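Local structure of glycosylation Associate Protein 2 (6OYC) at residues F189-I194 / L254-R259; H276-G281 / K341-K346. The protein probably acts in the accessory Sec system as part of the Gap123 complex, assisting glycosylation and secretion of a serine-rich glycoprotein. All blocks are in the same frame, centred on the assembly; numbering follows the deposited sequence.

Contact 1 of 2, residues F189-I194 / L254-R259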
loop_
_atom_site.group_PDB
_atom_site.type_symbol
_atom_site.label_atom_id
_atom_site.label_comp_id
_atom_site.label_asym_id
_atom_site.label_seq_id
_atom_site.Cartn_x
_atom_site.Cartn_y
_atom_site.Cartn_z
ATOM N N PHE B 189 6.873 9.705 -7.060
ATOM C CA PHE B 189 7.657 8.627 -7.661
ATOM C C PHE B 189 7.296 8.479 -9.133
ATOM O O PHE B 189 6.130 8.263 -9.476
ATOM C CB PHE B 189 7.446 7.291 -6.936
ATOM C CG PHE B 189 8.139 6.157 -7.606
ATOM C CD1 PHE B 189 9.524 6.146 -7.701
ATOM C CD2 PHE B 189 7.418 5.128 -8.187
ATOM C CE1 PHE B 189 10.184 5.128 -8.344
ATOM C CE2 PHE B 189 8.074 4.102 -8.833
ATOM C CZ PHE B 189 9.460 4.104 -8.914
ATOM N N LEU B 190 8.295 8.558 -9.996
ATOM C CA LEU B 190 8.098 8.503 -11.440
ATOM C C LEU B 190 8.544 7.132 -11.950
ATOM O O LEU B 190 9.734 6.812 -11.918
ATOM C CB LEU B 190 8.887 9.615 -12.120
ATOM C CG LEU B 190 8.956 9.592 -13.635
ATOM C CD1 LEU B 190 7.588 9.970 -14.150
ATOM C CD2 LEU B 190 10.044 10.559 -14.167
ATOM N N GLU B 191 7.595 6.328 -12.411
ATOM C CA GLU B 191 7.925 5.122 -13.156
ATOM C C GLU B 191 8.586 5.498 -14.463
ATOM O O GLU B 191 7.986 6.200 -15.283
ATOM C CB GLU B 191 6.670 4.330 -13.471
ATOM C CG GLU B 191 6.207 3.451 -12.407
ATOM C CD GLU B 191 5.024 2.649 -12.877
ATOM O OE1 GLU B 191 3.996 2.693 -12.155
ATOM O OE2 GLU B 191 5.137 1.998 -13.960
ATOM N N HIS B 192 9.789 4.998 -14.697
ATOM C CA HIS B 192 10.383 5.203 -16.008
ATOM C C HIS B 192 11.471 4.176 -16.212
ATOM O O HIS B 192 11.871 3.474 -15.285
ATOM C CB HIS B 192 10.970 6.593 -16.141
ATOM C CG HIS B 192 12.153 6.789 -15.263
ATOM N ND1 HIS B 192 12.051 6.790 -13.888
ATOM C CD2 HIS B 192 13.468 6.937 -15.550
ATOM C CE1 HIS B 192 13.253 6.955 -13.364
ATOM N NE2 HIS B 192 14.128 7.035 -14.350
ATOM N N ILE B 193 11.966 4.136 -17.443
ATOM C CA ILE B 193 13.069 3.287 -17.856
ATOM C C ILE B 193 13.873 4.037 -18.909
ATOM O O ILE B 193 13.302 4.661 -19.805
ATOM C CB ILE B 193 12.557 1.950 -18.414
ATOM C CG1 ILE B 193 12.214 1.004 -17.274
ATOM C CG2 ILE B 193 13.603 1.323 -19.305
ATOM C CD1 ILE B 193 11.229 -0.043 -17.701
ATOM N N ILE B 194 15.201 3.955 -18.802
ATOM C CA ILE B 194 16.142 4.558 -19.737
ATOM C C ILE B 194 16.834 3.455 -20.517
ATOM O O ILE B 194 17.191 2.424 -19.946
ATOM C CB ILE B 194 17.219 5.392 -19.014
ATOM C CG1 ILE B 194 16.602 6.419 -18.075
ATOM C CG2 ILE B 194 18.117 6.052 -20.032
ATOM C CD1 ILE B 194 15.585 7.247 -18.739
ATOM N N LEU B 254 8.303 6.621 -20.077
ATOM C CA LEU B 254 7.691 7.183 -18.881
ATOM C C LEU B 254 6.391 6.460 -18.574
ATOM O O LEU B 254 5.573 6.236 -19.471
ATOM C CB LEU B 254 7.418 8.673 -19.064
ATOM C CG LEU B 254 8.689 9.480 -19.324
ATOM C CD1 LEU B 254 8.341 10.873 -19.795
ATOM C CD2 LEU B 254 9.546 9.540 -18.063
ATOM N N GLY B 255 6.196 6.114 -17.312
ATOM C CA GLY B 255 4.922 5.613 -16.861
ATOM C C GLY B 255 4.255 6.623 -15.950
ATOM O O GLY B 255 4.584 7.808 -15.969
ATOM N N PRO B 256 3.307 6.179 -15.129
ATOM C CA PRO B 256 2.629 7.117 -14.235
ATOM C C PRO B 256 3.612 7.828 -13.318
ATOM O O PRO B 256 4.625 7.267 -12.893
ATOM C CB PRO B 256 1.679 6.220 -13.426
ATOM C CG PRO B 256 1.598 4.930 -14.189
ATOM C CD PRO B 256 2.914 4.784 -14.873
ATOM N N LEU B 257 3.288 9.078 -13.001
ATOM C CA LEU B 257 3.936 9.806 -11.917
ATOM C C LEU B 257 3.017 9.724 -10.702
ATOM O O LEU B 257 1.906 10.266 -10.722
ATOM C CB LEU B 257 4.213 11.258 -12.320
ATOM C CG LEU B 257 4.510 12.235 -11.182
ATOM C CD1 LEU B 257 5.826 11.850 -10.506
ATOM C CD2 LEU B 257 4.577 13.682 -11.693
ATOM N N HIS B 258 3.474 9.039 -9.653
ATOM C CA HIS B 258 2.713 8.879 -8.420
ATOM C C HIS B 258 2.990 10.037 -7.487
ATOM O O HIS B 258 4.144 10.451 -7.326
ATOM C CB HIS B 258 3.084 7.586 -7.693
ATOM C CG HIS B 258 2.881 6.351 -8.504
ATOM N ND1 HIS B 258 1.757 5.565 -8.383
ATOM C CD2 HIS B 258 3.667 5.749 -9.427
ATOM C CE1 HIS B 258 1.855 4.535 -9.204
ATOM N NE2 HIS B 258 3.006 4.619 -9.845
ATOM N N ARG B 259 1.943 10.499 -6.805
ATOM C CA ARG B 259 2.113 11.435 -5.700
ATOM C C ARG B 259 1.309 10.953 -4.503
ATOM O O ARG B 259 0.162 10.527 -4.652
ATOM C CB ARG B 259 1.701 12.854 -6.108
ATOM C CG ARG B 259 0.219 13.037 -6.426
ATOM C CD ARG B 259 -0.435 13.701 -5.248
ATOM N NE ARG B 259 -1.770 14.171 -5.566
ATOM C CZ ARG B 259 -2.651 14.574 -4.656
ATOM N NH1 ARG B 259 -2.331 14.563 -3.364
ATOM N NH2 ARG B 259 -3.843 14.993 -5.037
#
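Beside a beta bulge, Glu191 takes a buried hydrogen bond from the His258 imidazole. The donor His258 NE2 lies 3.2 Å from Glu191 OE1 and the N-H...O angle is 174°; OE1 is met on its anti lone pair, and the carboxylate and imidazole planes are nearly coplanar, 20° apart. Each group has a second polar partner: Tyr157 OH bonds Glu191 OE2 and Glu308 OE2 bonds His258 ND1. The imidazole thus sits between two carboxylates, a setting that would tend to stabilise a protonated ring. Glu191 CG is anti to its carbonyl carbon (chi1 -84°), and the extended chain beyond crosses Pro256 obliquely, with OE1 3.6 Å from Pro256 CD.

The strands 185-195 and 251-262 run antiparallel in an antiparallel sheet. Phe189 and His258 are a hydrogen-bonded pair, with His258 N to Phe189 O at 2.8 Å. Leu190–Leu257 and His192–Leu254 are non-hydrogen-bonded pairs, between which the register slips by one residue. Glu191 spans this bulge, its N giving a bond to Pro256 O (3.2 Å) and its O taking one from Gly255 N (2.7 Å).

On the face of Leu190, Leu254 and Leu257, Leu190 forks: CD1 rests 4.0 Å from Leu257 CB while CD2 meets Leu254 CD2. Leu254 CD2 also touches His192 CB, whose imidazole turns back along its own strand to give ND1–H to Leu190 O, in the ring plane. On the other face the Phe189 and His258 side chains lie side by side, and Arg275 makes a cation-pi contact with the phenyl ring.

Contact 2 of 2, residues H276-G281 / K341-K346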
loop_
_atom_site.group_PDB
_atom_site.type_symbol
_atom_site.label_atom_id
_atom_site.label_comp_id
_atom_site.label_asym_id
_atom_site.label_seq_id
_atom_site.Cartn_x
_atom_site.Cartn_y
_atom_site.Cartn_z
ATOM N N HIS B 276 7.358 -2.224 -1.766
ATOM C CA HIS B 276 8.209 -3.167 -2.473
ATOM C C HIS B 276 8.202 -2.801 -3.952
ATOM O O HIS B 276 7.220 -2.243 -4.454
ATOM C CB HIS B 276 7.729 -4.620 -2.253
ATOM C CG HIS B 276 7.257 -4.893 -0.856
ATOM N ND1 HIS B 276 8.004 -5.599 0.060
ATOM C CD2 HIS B 276 6.118 -4.536 -0.214
ATOM C CE1 HIS B 276 7.342 -5.676 1.202
ATOM N NE2 HIS B 276 6.198 -5.033 1.065
ATOM N N ILE B 277 9.300 -3.102 -4.652
ATOM C CA ILE B 277 9.463 -2.649 -6.031
ATOM C C ILE B 277 10.372 -3.605 -6.794
ATOM O O ILE B 277 11.253 -4.249 -6.220
ATOM C CB ILE B 277 10.008 -1.199 -6.058
ATOM C CG1 ILE B 277 9.818 -0.572 -7.423
ATOM C CG2 ILE B 277 11.470 -1.136 -5.640
ATOM C CD1 ILE B 277 9.764 0.937 -7.349
ATOM N N ASP B 278 10.160 -3.689 -8.101
ATOM C CA ASP B 278 10.965 -4.537 -8.969
ATOM C C ASP B 278 11.842 -3.675 -9.873
ATOM O O ASP B 278 11.825 -2.447 -9.796
ATOM C CB ASP B 278 10.066 -5.484 -9.769
ATOM C CG ASP B 278 9.446 -4.842 -10.998
ATOM O OD1 ASP B 278 9.325 -3.593 -11.074
ATOM O OD2 ASP B 278 9.045 -5.613 -11.904
ATOM N N ALA B 279 12.588 -4.340 -10.763
ATOM C CA ALA B 279 13.613 -3.649 -11.544
ATOM C C ALA B 279 13.051 -2.505 -12.376
ATOM O O ALA B 279 13.758 -1.521 -12.612
ATOM C CB ALA B 279 14.345 -4.629 -12.462
ATOM N N ILE B 280 11.803 -2.602 -12.844
ATOM C CA ILE B 280 11.281 -1.584 -13.749
ATOM C C ILE B 280 10.418 -0.552 -13.032
ATOM O O ILE B 280 9.787 0.271 -13.690
ATOM C CB ILE B 280 10.514 -2.195 -14.936
ATOM C CG1 ILE B 280 9.243 -2.913 -14.477
ATOM C CG2 ILE B 280 11.429 -3.089 -15.775
ATOM C CD1 ILE B 280 8.190 -3.051 -15.598
ATOM N N GLY B 281 10.412 -0.544 -11.698
ATOM C CA GLY B 281 9.647 0.452 -10.970
ATOM C C GLY B 281 8.197 0.094 -10.746
ATOM O O GLY B 281 7.384 0.986 -10.473
ATOM N N LYS B 341 8.770 -11.748 -12.759
ATOM C CA LYS B 341 8.978 -12.820 -11.800
ATOM C C LYS B 341 9.497 -12.264 -10.496
ATOM O O LYS B 341 9.149 -12.773 -9.422
ATOM C CB LYS B 341 9.969 -13.860 -12.337
ATOM C CG LYS B 341 9.491 -14.728 -13.531
ATOM C CD LYS B 341 9.060 -13.888 -14.765
ATOM C CE LYS B 341 10.166 -12.896 -15.235
ATOM N NZ LYS B 341 9.620 -11.730 -15.974
ATOM N N GLU B 342 10.355 -11.245 -10.577
ATOM C CA GLU B 342 10.777 -10.540 -9.379
ATOM C C GLU B 342 9.575 -9.964 -8.649
ATOM O O GLU B 342 9.427 -10.142 -7.434
ATOM C CB GLU B 342 11.751 -9.433 -9.740
ATOM C CG GLU B 342 12.169 -8.626 -8.549
ATOM C CD GLU B 342 12.998 -7.434 -8.930
ATOM O OE1 GLU B 342 13.148 -7.181 -10.136
ATOM O OE2 GLU B 342 13.498 -6.748 -8.022
ATOM N N TYR B 343 8.680 -9.302 -9.392
ATOM C CA TYR B 343 7.513 -8.687 -8.769
ATOM C C TYR B 343 6.670 -9.739 -8.056
ATOM O O TYR B 343 6.373 -9.610 -6.864
ATOM C CB TYR B 343 6.699 -7.941 -9.832
ATOM C CG TYR B 343 5.515 -7.153 -9.314
ATOM C CD1 TYR B 343 4.253 -7.738 -9.211
ATOM C CD2 TYR B 343 5.644 -5.806 -8.970
ATOM C CE1 TYR B 343 3.155 -7.010 -8.755
ATOM C CE2 TYR B 343 4.556 -5.074 -8.502
ATOM C CZ TYR B 343 3.323 -5.678 -8.407
ATOM O OH TYR B 343 2.253 -4.951 -7.962
ATOM N N GLU B 344 6.328 -10.820 -8.763
ATOM C CA GLU B 344 5.411 -11.807 -8.206
ATOM C C GLU B 344 6.060 -12.615 -7.088
ATOM O O GLU B 344 5.428 -12.880 -6.057
ATOM C CB GLU B 344 4.907 -12.716 -9.313
ATOM C CG GLU B 344 4.181 -11.964 -10.397
ATOM C CD GLU B 344 3.737 -12.872 -11.509
ATOM O OE1 GLU B 344 4.086 -14.064 -11.469
ATOM O OE2 GLU B 344 3.052 -12.402 -12.435
ATOM N N GLN B 345 7.327 -12.997 -7.253
ATOM C CA GLN B 345 7.997 -13.696 -6.165
ATOM C C GLN B 345 8.137 -12.803 -4.935
ATOM O O GLN B 345 8.187 -13.303 -3.801
ATOM C CB GLN B 345 9.368 -14.202 -6.618
ATOM C CG GLN B 345 10.147 -14.949 -5.546
ATOM C CD GLN B 345 9.436 -16.220 -5.108
ATOM O OE1 GLN B 345 9.142 -17.089 -5.927
ATOM N NE2 GLN B 345 9.146 -16.325 -3.816
ATOM N N LYS B 346 8.196 -11.481 -5.125
ATOM C CA LYS B 346 8.270 -10.622 -3.954
ATOM C C LYS B 346 6.956 -10.613 -3.194
ATOM O O LYS B 346 6.959 -10.498 -1.962
ATOM C CB LYS B 346 8.679 -9.210 -4.361
ATOM C CG LYS B 346 10.159 -9.139 -4.557
ATOM C CD LYS B 346 10.643 -7.780 -4.884
ATOM C CE LYS B 346 12.141 -7.765 -4.787
ATOM N NZ LYS B 346 12.675 -6.467 -5.186
HETATM O O HOH W 1 11.812 -4.355 -2.904
#
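The Asp278 carboxylate stands off the edge of the Tyr343 ring, CG near its plane and the two flat groups turned 77° apart; its touch is OD2 on Tyr343 CB, 3.9 Å away. Arg330 makes a cation-pi contact with the ring, and Tyr343 OH bonds Glu283 O. A further flat group, the Glu342 carboxylate, lies over the backbone at Asp278 and Ala279. Ala279 N donates to Glu342 OE1 at 3.0 Å from well above the carboxylate plane; the N-H...O angle is a bent 139°. Glu342 CG is anti to its backbone N (chi1 177°), and the extended chain carries CD to 3.5 Å from Asp278 CA.

Lys346, one helical turn further on, reaches the end of the strand just before the turn with an extended chain. Its NZ bonds Ile277 O at 2.8 Å and forms a salt bridge with Glu342 OE2 at 3.0 Å; a water also accepts from it. Helix 341-358 thereby holds the end of edge strand 274-277 and the type I turn Asp278–Gly281, which leads into strand 283-289 as a beta hairpin. Asp278 OD1 accepts from His282 N and OD2 bonds Ser340 OG, tying the turn to the residue before the helix.

One ammonium thus serves a carbonyl and a carboxylate together, and its charge would partly offset the repulsion expected between the neighbouring carboxylates of Glu342 and Asp278.

Overall arrangement
Contact 1 is buried and joins two strands of one antiparallel sheet; contact 2 is only partly buried and holds a hairpin at the edge of the mixed sheet against helix 341-358. Their centres are 15 Å apart and they share no strand or helix, but they touch: Phe189 CZ packs 3.5 Å from Ile277 CD1, and Ile193 meets Ile280. The hairpin edge of the mixed sheet thus packs against strand 185-195 of the beta-rich part; the mixed sheet and its helices resemble an alpha/beta-hydrolase fold, consistent with the family's clan. Main-chain pairing and an enclosed Glu–His bond dominate contact 1, whereas charged helix side chains grip the backbone at a strand end and turn in contact 2.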